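PDB 3H8U: cupin type-2 domain-containing protein from Klebsiella pneumoniae subsp. pneumoniae MGH 78578, which is of unknown function but has the double-stranded beta-helix fold of the cupin family and probably binds a metal ion. Local coordinates for the interface of chains A and B. Coordinates in Å, arbitrary orientation; residue numbers count along the deposited sequence, not the author numbering. Chains: chain A/B, uncharacterized conserved protein with double-stranded beta-helix domain.

Contact 1: the interface of chains A and B. Residues chain A 73, 75, 81-83, 88-90; chain B 13-14.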
loop_
_atom_site.group_PDB
_atom_site.type_symbol
_atom_site.label_atom_id
_atom_site.label_comp_id
_atom_site.label_asym_id
_atom_site.label_seq_id
_atom_site.Cartn_x
_atom_site.Cartn_y
_atom_site.Cartn_z
ATOM N N TYR A 73 17.263 1.323 2.222
ATOM C CA TYR A 73 16.483 2.224 1.377
ATOM C C TYR A 73 17.393 3.401 1.026
ATOM O O TYR A 73 17.853 4.097 1.912
ATOM C CB TYR A 73 15.268 2.693 2.176
ATOM C CG TYR A 73 14.303 3.564 1.418
ATOM C CD1 TYR A 73 13.561 3.060 0.361
ATOM C CD2 TYR A 73 14.111 4.911 1.782
ATOM C CE1 TYR A 73 12.607 3.873 -0.312
ATOM C CE2 TYR A 73 13.194 5.696 1.115
ATOM C CZ TYR A 73 12.450 5.188 0.079
ATOM O OH TYR A 73 11.548 6.027 -0.571
ATOM N N GLN A 75 18.110 7.025 -0.333
ATOM C CA GLN A 75 17.343 8.282 -0.374
ATOM C C GLN A 75 18.008 9.317 -1.279
ATOM O O GLN A 75 17.599 10.482 -1.268
ATOM C CB GLN A 75 17.193 8.850 1.055
ATOM C CG GLN A 75 16.493 7.854 2.025
ATOM C CD GLN A 75 15.971 8.477 3.309
ATOM O OE1 GLN A 75 16.201 9.667 3.585
ATOM N NE2 GLN A 75 15.294 7.681 4.114
ATOM N N THR A 81 18.841 4.395 4.661
ATOM C CA THR A 81 18.107 4.086 5.863
ATOM C C THR A 81 17.626 2.623 5.797
ATOM O O THR A 81 17.674 1.992 4.754
ATOM C CB THR A 81 16.939 5.036 6.042
ATOM O OG1 THR A 81 16.206 5.101 4.831
ATOM C CG2 THR A 81 17.414 6.412 6.410
ATOM N N HIS A 82 17.186 2.092 6.926
ATOM C CA HIS A 82 16.889 0.677 7.015
ATOM C C HIS A 82 15.382 0.424 7.010
ATOM O O HIS A 82 14.649 1.001 7.802
ATOM C CB HIS A 82 17.508 0.088 8.273
ATOM C CG HIS A 82 17.243 -1.373 8.432
ATOM N ND1 HIS A 82 17.407 -2.270 7.400
ATOM C CD2 HIS A 82 16.804 -2.095 9.494
ATOM C CE1 HIS A 82 17.061 -3.475 7.808
ATOM N NE2 HIS A 82 16.708 -3.402 9.079
ATOM N N LEU A 83 14.954 -0.449 6.120
ATOM C CA LEU A 83 13.536 -0.851 5.943
ATOM C C LEU A 83 13.324 -2.263 6.454
ATOM O O LEU A 83 14.145 -3.151 6.203
ATOM C CB LEU A 83 13.166 -0.846 4.471
ATOM C CG LEU A 83 12.515 0.367 3.846
ATOM C CD1 LEU A 83 12.177 0.038 2.399
ATOM C CD2 LEU A 83 11.255 0.764 4.608
ATOM N N ILE A 88 6.617 1.498 5.992
ATOM C CA ILE A 88 6.190 2.251 4.828
ATOM C C ILE A 88 7.383 3.136 4.412
ATOM O O ILE A 88 7.992 3.779 5.257
ATOM C CB ILE A 88 4.977 3.158 5.189
ATOM C CG1 ILE A 88 3.832 2.300 5.716
ATOM C CG2 ILE A 88 4.570 4.043 4.025
ATOM C CD1 ILE A 88 2.755 3.053 6.454
ATOM N N ALA A 89 7.710 3.189 3.121
ATOM C CA ALA A 89 8.718 4.134 2.612
ATOM C C ALA A 89 8.046 5.070 1.610
ATOM O O ALA A 89 7.224 4.617 0.806
ATOM C CB ALA A 89 9.886 3.405 1.950
ATOM N N ILE A 90 8.288 6.377 1.742
ATOM C CA ILE A 90 7.629 7.328 0.849
ATOM C C ILE A 90 8.675 8.162 0.148
ATOM O O ILE A 90 9.537 8.807 0.810
ATOM C CB ILE A 90 6.578 8.213 1.573
ATOM C CG1 ILE A 90 5.424 7.370 2.134
ATOM C CG2 ILE A 90 6.032 9.335 0.598
ATOM C CD1 ILE A 90 4.554 8.129 3.173
ATOM N N ARG B 13 11.458 9.461 6.054
ATOM C CA ARG B 13 10.853 8.890 4.845
ATOM C C ARG B 13 10.392 7.461 5.062
ATOM O O ARG B 13 9.793 6.846 4.198
ATOM C CB ARG B 13 11.837 9.006 3.686
ATOM C CG ARG B 13 12.122 10.471 3.361
ATOM C CD ARG B 13 12.876 10.706 2.090
ATOM N NE ARG B 13 12.434 9.803 1.041
ATOM C CZ ARG B 13 13.138 9.536 -0.055
ATOM N NH1 ARG B 13 14.304 10.129 -0.281
ATOM N NH2 ARG B 13 12.654 8.665 -0.918
ATOM N N ILE B 14 10.624 6.968 6.256
ATOM C CA ILE B 14 10.258 5.622 6.612
ATOM C C ILE B 14 9.442 5.699 7.875
ATOM O O ILE B 14 9.822 6.391 8.825
ATOM C CB ILE B 14 11.509 4.768 6.839
ATOM C CG1 ILE B 14 12.194 4.548 5.472
ATOM C CG2 ILE B 14 11.129 3.426 7.505
ATOM C CD1 ILE B 14 13.486 3.815 5.533
HETATM O O HOH W 1 14.052 8.485 6.237
#
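Strand addition joins the two copies here: B:Ile14 forms an antiparallel beta bridge with A:Ala89, so the start of strand 14-16 of chain B lies along the edge of strand 87-91 of chain A. An exchange of this kind suits a stable dimer, although the structure alone does not prove the assembly. A backbone bond runs from A:Ile90 N to B:Arg13 O, 2.9 Å. The same A:Ile90 then uses its carbonyl: B:Arg13 NE donates to A:Ile90 O (3.1 Å, 161° at H), which lies close to the guanidinium plane, while the donor is tilted a little from the plane of that carbonyl. B:Arg13 reaches this oxygen because its chain bends at chi3 (39°). Its guanidinium stands almost perpendicular to the A:Tyr73 ring, the NH2 tip making a weak hydrogen bond to the phenol OH at 2.9 Å. Alongside, A:Gln75 slides past B:Arg13 in the opposite direction, its amide carbon CD 4.0 Å from B:Arg13 CD. B:Ile14 sends CD1 between A:Thr81 and A:Leu83, resting 3.9 Å from A:Leu83 CD2, while A:Ala89 CB packs over one face of the A:Tyr73 ring toward its rim. A:Gln75 NE2 meets A:Thr81 OG1 at 2.8 Å in a strongly bent bond well out of the amide plane. That nitrogen also takes part in a water bridge: water 1 lies 2.6 Å from A:Gln75 NE2 and 2.8 Å from B:Arg13 N.

Contact 2: the interface of chains A and B. Residues chain A 10-11, 13; chain B 73, 75, 79, 91, 95-97.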
loop_
_atom_site.group_PDB
_atom_site.type_symbol
_atom_site.label_atom_id
_atom_site.label_comp_id
_atom_site.label_asym_id
_atom_site.label_seq_id
_atom_site.Cartn_x
_atom_site.Cartn_y
_atom_site.Cartn_z
ATOM N N THR A 10 -14.887 -4.759 -12.581
ATOM C CA THR A 10 -15.244 -3.656 -11.667
ATOM C C THR A 10 -15.133 -4.052 -10.194
ATOM O O THR A 10 -14.466 -3.364 -9.416
ATOM C CB THR A 10 -16.683 -3.170 -11.877
ATOM O OG1 THR A 10 -17.586 -4.282 -11.755
ATOM C CG2 THR A 10 -16.854 -2.496 -13.254
ATOM N N GLU A 11 -15.791 -5.166 -9.844
ATOM C CA GLU A 11 -15.818 -5.683 -8.475
ATOM C C GLU A 11 -14.749 -6.755 -8.169
ATOM O O GLU A 11 -14.816 -7.373 -7.089
ATOM C CB GLU A 11 -17.223 -6.219 -8.095
ATOM C CG GLU A 11 -18.377 -5.177 -8.135
ATOM C CD GLU A 11 -18.329 -4.124 -7.005
ATOM O OE1 GLU A 11 -17.446 -4.199 -6.116
ATOM O OE2 GLU A 11 -19.183 -3.203 -7.014
ATOM N N ARG A 13 -11.528 -6.931 -6.813
ATOM C CA ARG A 13 -10.889 -5.866 -6.074
ATOM C C ARG A 13 -9.884 -6.295 -5.059
ATOM O O ARG A 13 -9.354 -5.416 -4.371
ATOM C CB ARG A 13 -11.978 -4.990 -5.415
ATOM C CG ARG A 13 -12.768 -4.171 -6.462
ATOM C CD ARG A 13 -13.988 -3.475 -5.957
ATOM N NE ARG A 13 -13.716 -2.719 -4.737
ATOM C CZ ARG A 13 -14.650 -2.070 -4.046
ATOM N NH1 ARG A 13 -15.922 -2.076 -4.426
ATOM N NH2 ARG A 13 -14.293 -1.417 -2.947
ATOM N N TYR B 73 -13.831 -7.600 3.828
ATOM C CA TYR B 73 -13.824 -6.363 3.047
ATOM C C TYR B 73 -15.242 -6.119 2.535
ATOM O O TYR B 73 -15.860 -7.001 1.928
ATOM C CB TYR B 73 -12.879 -6.536 1.871
ATOM C CG TYR B 73 -12.610 -5.312 1.017
ATOM C CD1 TYR B 73 -12.154 -4.114 1.572
ATOM C CD2 TYR B 73 -12.754 -5.380 -0.364
ATOM C CE1 TYR B 73 -11.865 -3.003 0.763
ATOM C CE2 TYR B 73 -12.488 -4.279 -1.178
ATOM C CZ TYR B 73 -12.034 -3.091 -0.607
ATOM O OH TYR B 73 -11.774 -1.999 -1.400
ATOM N N GLN B 75 -17.615 -4.222 0.080
ATOM C CA GLN B 75 -17.532 -3.612 -1.238
ATOM C C GLN B 75 -18.775 -2.816 -1.622
ATOM O O GLN B 75 -18.874 -2.350 -2.747
ATOM C CB GLN B 75 -17.205 -4.666 -2.304
ATOM C CG GLN B 75 -15.894 -5.407 -2.087
ATOM C CD GLN B 75 -15.489 -6.302 -3.262
ATOM O OE1 GLN B 75 -16.013 -6.205 -4.378
ATOM N NE2 GLN B 75 -14.553 -7.158 -3.013
ATOM N N ILE B 79 -21.887 -6.763 -0.545
ATOM C CA ILE B 79 -20.828 -7.621 -1.032
ATOM C C ILE B 79 -19.759 -7.705 0.030
ATOM O O ILE B 79 -19.226 -6.668 0.496
ATOM C CB ILE B 79 -20.207 -7.095 -2.343
ATOM C CG1 ILE B 79 -21.256 -7.067 -3.460
ATOM C CG2 ILE B 79 -18.946 -7.895 -2.701
ATOM C CD1 ILE B 79 -20.805 -6.296 -4.647
ATOM N N ALA B 91 -10.234 0.124 -4.082
ATOM C CA ALA B 91 -11.506 0.782 -4.379
ATOM C C ALA B 91 -11.235 1.888 -5.400
ATOM O O ALA B 91 -10.468 2.784 -5.124
ATOM C CB ALA B 91 -12.109 1.366 -3.101
ATOM N N GLN B 95 -16.381 3.647 -5.497
ATOM C CA GLN B 95 -16.606 2.288 -5.020
ATOM C C GLN B 95 -16.574 2.267 -3.517
ATOM O O GLN B 95 -15.597 2.758 -2.881
ATOM C CB GLN B 95 -15.540 1.350 -5.568
ATOM C CG GLN B 95 -15.574 1.159 -7.070
ATOM C CD GLN B 95 -14.819 -0.070 -7.503
ATOM O OE1 GLN B 95 -13.683 -0.280 -7.100
ATOM N NE2 GLN B 95 -15.461 -0.908 -8.310
ATOM N N VAL B 96 -17.609 1.674 -2.931
ATOM C CA VAL B 96 -17.731 1.647 -1.471
ATOM C C VAL B 96 -16.672 0.724 -0.909
ATOM O O VAL B 96 -16.379 -0.311 -1.501
ATOM C CB VAL B 96 -19.117 1.170 -1.039
ATOM C CG1 VAL B 96 -19.200 0.966 0.493
ATOM C CG2 VAL B 96 -20.213 2.152 -1.555
ATOM N N HIS B 97 -16.095 1.099 0.221
ATOM C CA HIS B 97 -15.104 0.251 0.887
ATOM C C HIS B 97 -15.138 0.438 2.382
ATOM O O HIS B 97 -15.402 1.534 2.895
ATOM C CB HIS B 97 -13.706 0.373 0.252
ATOM C CG HIS B 97 -13.132 1.742 0.273
ATOM N ND1 HIS B 97 -13.690 2.805 -0.408
ATOM C CD2 HIS B 97 -12.014 2.217 0.870
ATOM C CE1 HIS B 97 -12.956 3.887 -0.189
ATOM N NE2 HIS B 97 -11.942 3.557 0.589
HETATM O O HOH W 2 -20.507 -2.195 -4.650
HETATM O O HOH W 3 -13.058 -8.584 -4.743
#
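Loop residues A:Thr10 to A:Arg13, with A:Thr10 helical and A:Glu11 and A:Arg13 both having psi near zero, lie across the rim of the chain B cupin domain. A:Arg13 enters between two glutamines: B:Gln75 CG sits over one guanidinium face, and the B:Gln95 amide stacks at 26° against the other, OE1 toward the rim. The bend at chi3 (49°) brings A:Arg13 NH2 to B:Val96 O at 2.8 Å, in the guanidinium plane but approached from above the carbonyl plane, and to B:Tyr73 OH at 3.0 Å. A:Arg13 NH1 forms a salt bridge with A:Glu11 OE1 at 3.1 Å, met on its syn side, tying the loop to itself. B:Gln95 NE2 donates to A:Thr10 O (2.9 Å) in a nearly straight bond; that oxygen lies in the amide plane of B:Gln95, but NE2 sits above its carbonyl plane. A:Glu11 OE1 and B:Gln75 OE1 are modelled 3.0 Å apart, both acceptors, so that amide's orientation is doubtful. Turned over, it would offer its N-H to A:Glu11; either way its other end meets water 3, which also joins A:Arg13 N and A:Glu11 O. Beyond the guanidinium edge, B:His97, the second cupin motif histidine and probably a metal ligand, donates from ND1 to B:Gln95 O at 3.1 Å.

Contact 3: the interface of chains A and B. Residues chain A 34, 36, 38-39, 41, 112; chain B 61, 63, 90, 112, 114.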
loop_
_atom_site.group_PDB
_atom_site.type_symbol
_atom_site.label_atom_id
_atom_site.label_comp_id
_atom_site.label_asym_id
_atom_site.label_seq_id
_atom_site.Cartn_x
_atom_site.Cartn_y
_atom_site.Cartn_z
ATOM N N LEU A 34 -2.334 -3.388 -10.852
ATOM C CA LEU A 34 -3.373 -2.597 -11.493
ATOM C C LEU A 34 -2.864 -1.196 -11.808
ATOM O O LEU A 34 -2.268 -0.532 -10.945
ATOM C CB LEU A 34 -4.588 -2.504 -10.570
ATOM C CG LEU A 34 -5.879 -1.974 -11.236
ATOM C CD1 LEU A 34 -6.467 -3.058 -12.105
ATOM C CD2 LEU A 34 -6.896 -1.437 -10.235
ATOM N N THR A 36 -4.241 2.509 -13.225
ATOM C CA THR A 36 -5.414 3.368 -13.417
ATOM C C THR A 36 -4.854 4.765 -13.520
ATOM O O THR A 36 -3.679 4.951 -13.296
ATOM C CB THR A 36 -6.390 3.356 -12.232
ATOM O OG1 THR A 36 -5.797 4.016 -11.110
ATOM C CG2 THR A 36 -6.812 1.918 -11.848
ATOM N N ASP A 38 -5.350 7.080 -11.454
ATOM C CA ASP A 38 -5.121 7.588 -10.094
ATOM C C ASP A 38 -3.874 6.968 -9.436
ATOM O O ASP A 38 -3.239 7.574 -8.583
ATOM C CB ASP A 38 -6.358 7.310 -9.213
ATOM C CG ASP A 38 -7.617 7.992 -9.725
ATOM O OD1 ASP A 38 -7.606 9.215 -9.951
ATOM O OD2 ASP A 38 -8.605 7.273 -9.939
ATOM N N SER A 39 -3.526 5.741 -9.815
ATOM C CA SER A 39 -2.346 5.061 -9.265
ATOM C C SER A 39 -1.930 3.888 -10.151
ATOM O O SER A 39 -2.731 3.307 -10.887
ATOM C CB SER A 39 -2.611 4.461 -7.872
ATOM O OG SER A 39 -2.975 5.464 -6.906
ATOM N N VAL A 41 -0.152 0.233 -9.148
ATOM C CA VAL A 41 0.130 -0.608 -8.005
ATOM C C VAL A 41 0.962 -1.767 -8.544
ATOM O O VAL A 41 0.528 -2.463 -9.511
ATOM C CB VAL A 41 -1.189 -1.142 -7.363
ATOM C CG1 VAL A 41 -0.892 -2.114 -6.206
ATOM C CG2 VAL A 41 -2.074 0.009 -6.887
ATOM N N VAL A 112 2.782 1.912 -4.559
ATOM C CA VAL A 112 1.687 2.685 -5.116
ATOM C C VAL A 112 2.255 4.029 -5.581
ATOM O O VAL A 112 2.612 4.858 -4.751
ATOM C CB VAL A 112 0.544 2.894 -4.105
ATOM C CG1 VAL A 112 -0.649 3.682 -4.774
ATOM C CG2 VAL A 112 0.081 1.548 -3.529
ATOM N N GLN B 61 -8.768 6.883 -5.733
ATOM C CA GLN B 61 -8.560 5.487 -5.504
ATOM C C GLN B 61 -8.013 5.282 -4.109
ATOM O O GLN B 61 -7.171 6.045 -3.648
ATOM C CB GLN B 61 -7.585 4.926 -6.541
ATOM C CG GLN B 61 -7.274 3.448 -6.377
ATOM C CD GLN B 61 -6.523 2.885 -7.572
ATOM O OE1 GLN B 61 -6.791 3.251 -8.732
ATOM N NE2 GLN B 61 -5.590 1.977 -7.305
ATOM N N THR B 63 -6.068 2.263 -2.155
ATOM C CA THR B 63 -5.342 0.990 -2.267
ATOM C C THR B 63 -4.897 0.577 -0.865
ATOM O O THR B 63 -4.114 1.280 -0.213
ATOM C CB THR B 63 -4.088 1.130 -3.157
ATOM O OG1 THR B 63 -4.495 1.539 -4.448
ATOM C CG2 THR B 63 -3.333 -0.180 -3.303
ATOM N N ILE B 90 -8.448 -2.860 -3.572
ATOM C CA ILE B 90 -8.533 -1.589 -4.298
ATOM C C ILE B 90 -9.969 -1.134 -4.439
ATOM O O ILE B 90 -10.787 -1.901 -4.895
ATOM C CB ILE B 90 -7.880 -1.687 -5.688
ATOM C CG1 ILE B 90 -6.383 -1.977 -5.506
ATOM C CG2 ILE B 90 -8.151 -0.395 -6.471
ATOM C CD1 ILE B 90 -5.561 -2.073 -6.774
ATOM N N VAL B 112 -3.509 3.843 0.872
ATOM C CA VAL B 112 -2.986 4.934 0.057
ATOM C C VAL B 112 -4.150 5.430 -0.829
ATOM O O VAL B 112 -4.613 4.758 -1.778
ATOM C CB VAL B 112 -1.758 4.521 -0.805
ATOM C CG1 VAL B 112 -1.228 5.707 -1.643
ATOM C CG2 VAL B 112 -0.662 3.929 0.063
ATOM N N ALA B 114 -5.350 8.215 -3.481
ATOM C CA ALA B 114 -4.768 9.069 -4.546
ATOM C C ALA B 114 -5.855 9.516 -5.499
ATOM O O ALA B 114 -6.676 8.714 -5.904
ATOM C CB ALA B 114 -3.657 8.308 -5.279
HETATM O O HOH W 4 -4.407 4.298 -4.665
HETATM O O HOH W 5 -4.033 1.157 -9.703
HETATM O O HOH W 6 -8.915 4.245 -10.176
#
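The beta-sheet face formed by strands 61-68, 87-91 and 107-114 of chain B meets strands 34-35, 40-46 and 107-114 of chain A and the loop leading into strand 40-46. A:Thr36 reaches B:Gln61 across the seam: OG1, held between the backbone N and the carbonyl carbon (chi1 70°), donates to the amide oxygen OE1 at 2.7 Å. The same hydroxyl accepts A:Ser39 N at 3.1 Å, so the loop turn presents it to the partner. B:Gln61 is extended, and its NE2 donates to B:Thr63 OG1 (3.1 Å) close to the amide plane, which fixes the rotation of the amide. Water 5 joins B:Gln61 NE2 to the carbonyls of A:Leu34 and A:Ser39, and water 4 ties A:Ser39 OG to B:Thr63 OG1 and B:Val112 O. Around this polar strip the packing is aliphatic. A:Val41 CG2 meets B:Thr63 CG2 tip to tip at 3.8 Å, A:Val112 CG2 slides past that same methyl, and A:Leu34 CD2 lies 3.8 Å from B:Ile90 CD1. A:Val112 and B:Val112 touch end to end, CG1 to CG1 at 3.8 Å. Since both come from the same position in strand 107-114, the patch reaches the two-fold axis, where the beta-helices of the two cupin domains lie against each other.

Contact 1 and contact 2 are about 30 Å apart between their C-alpha centres and use the same elements with the chains exchanged: B:Arg13 on A:Tyr73 and A:Gln75 in contact 1, A:Arg13 on B:Tyr73 and B:Gln75 in contact 2. Contact 3 lies between them, about 20 Å from contact 1 and 13 Å from contact 2, near the two-fold axis. Strand 87-91 contributes to all three, with A:Ile90 in the strand pairing of contact 1 and B:Ile90 in the apolar packing of contact 3. Reciprocal peripheral arms and a sheet-to-sheet centre suggest an intertwined dimer rather than a casual crystal contact.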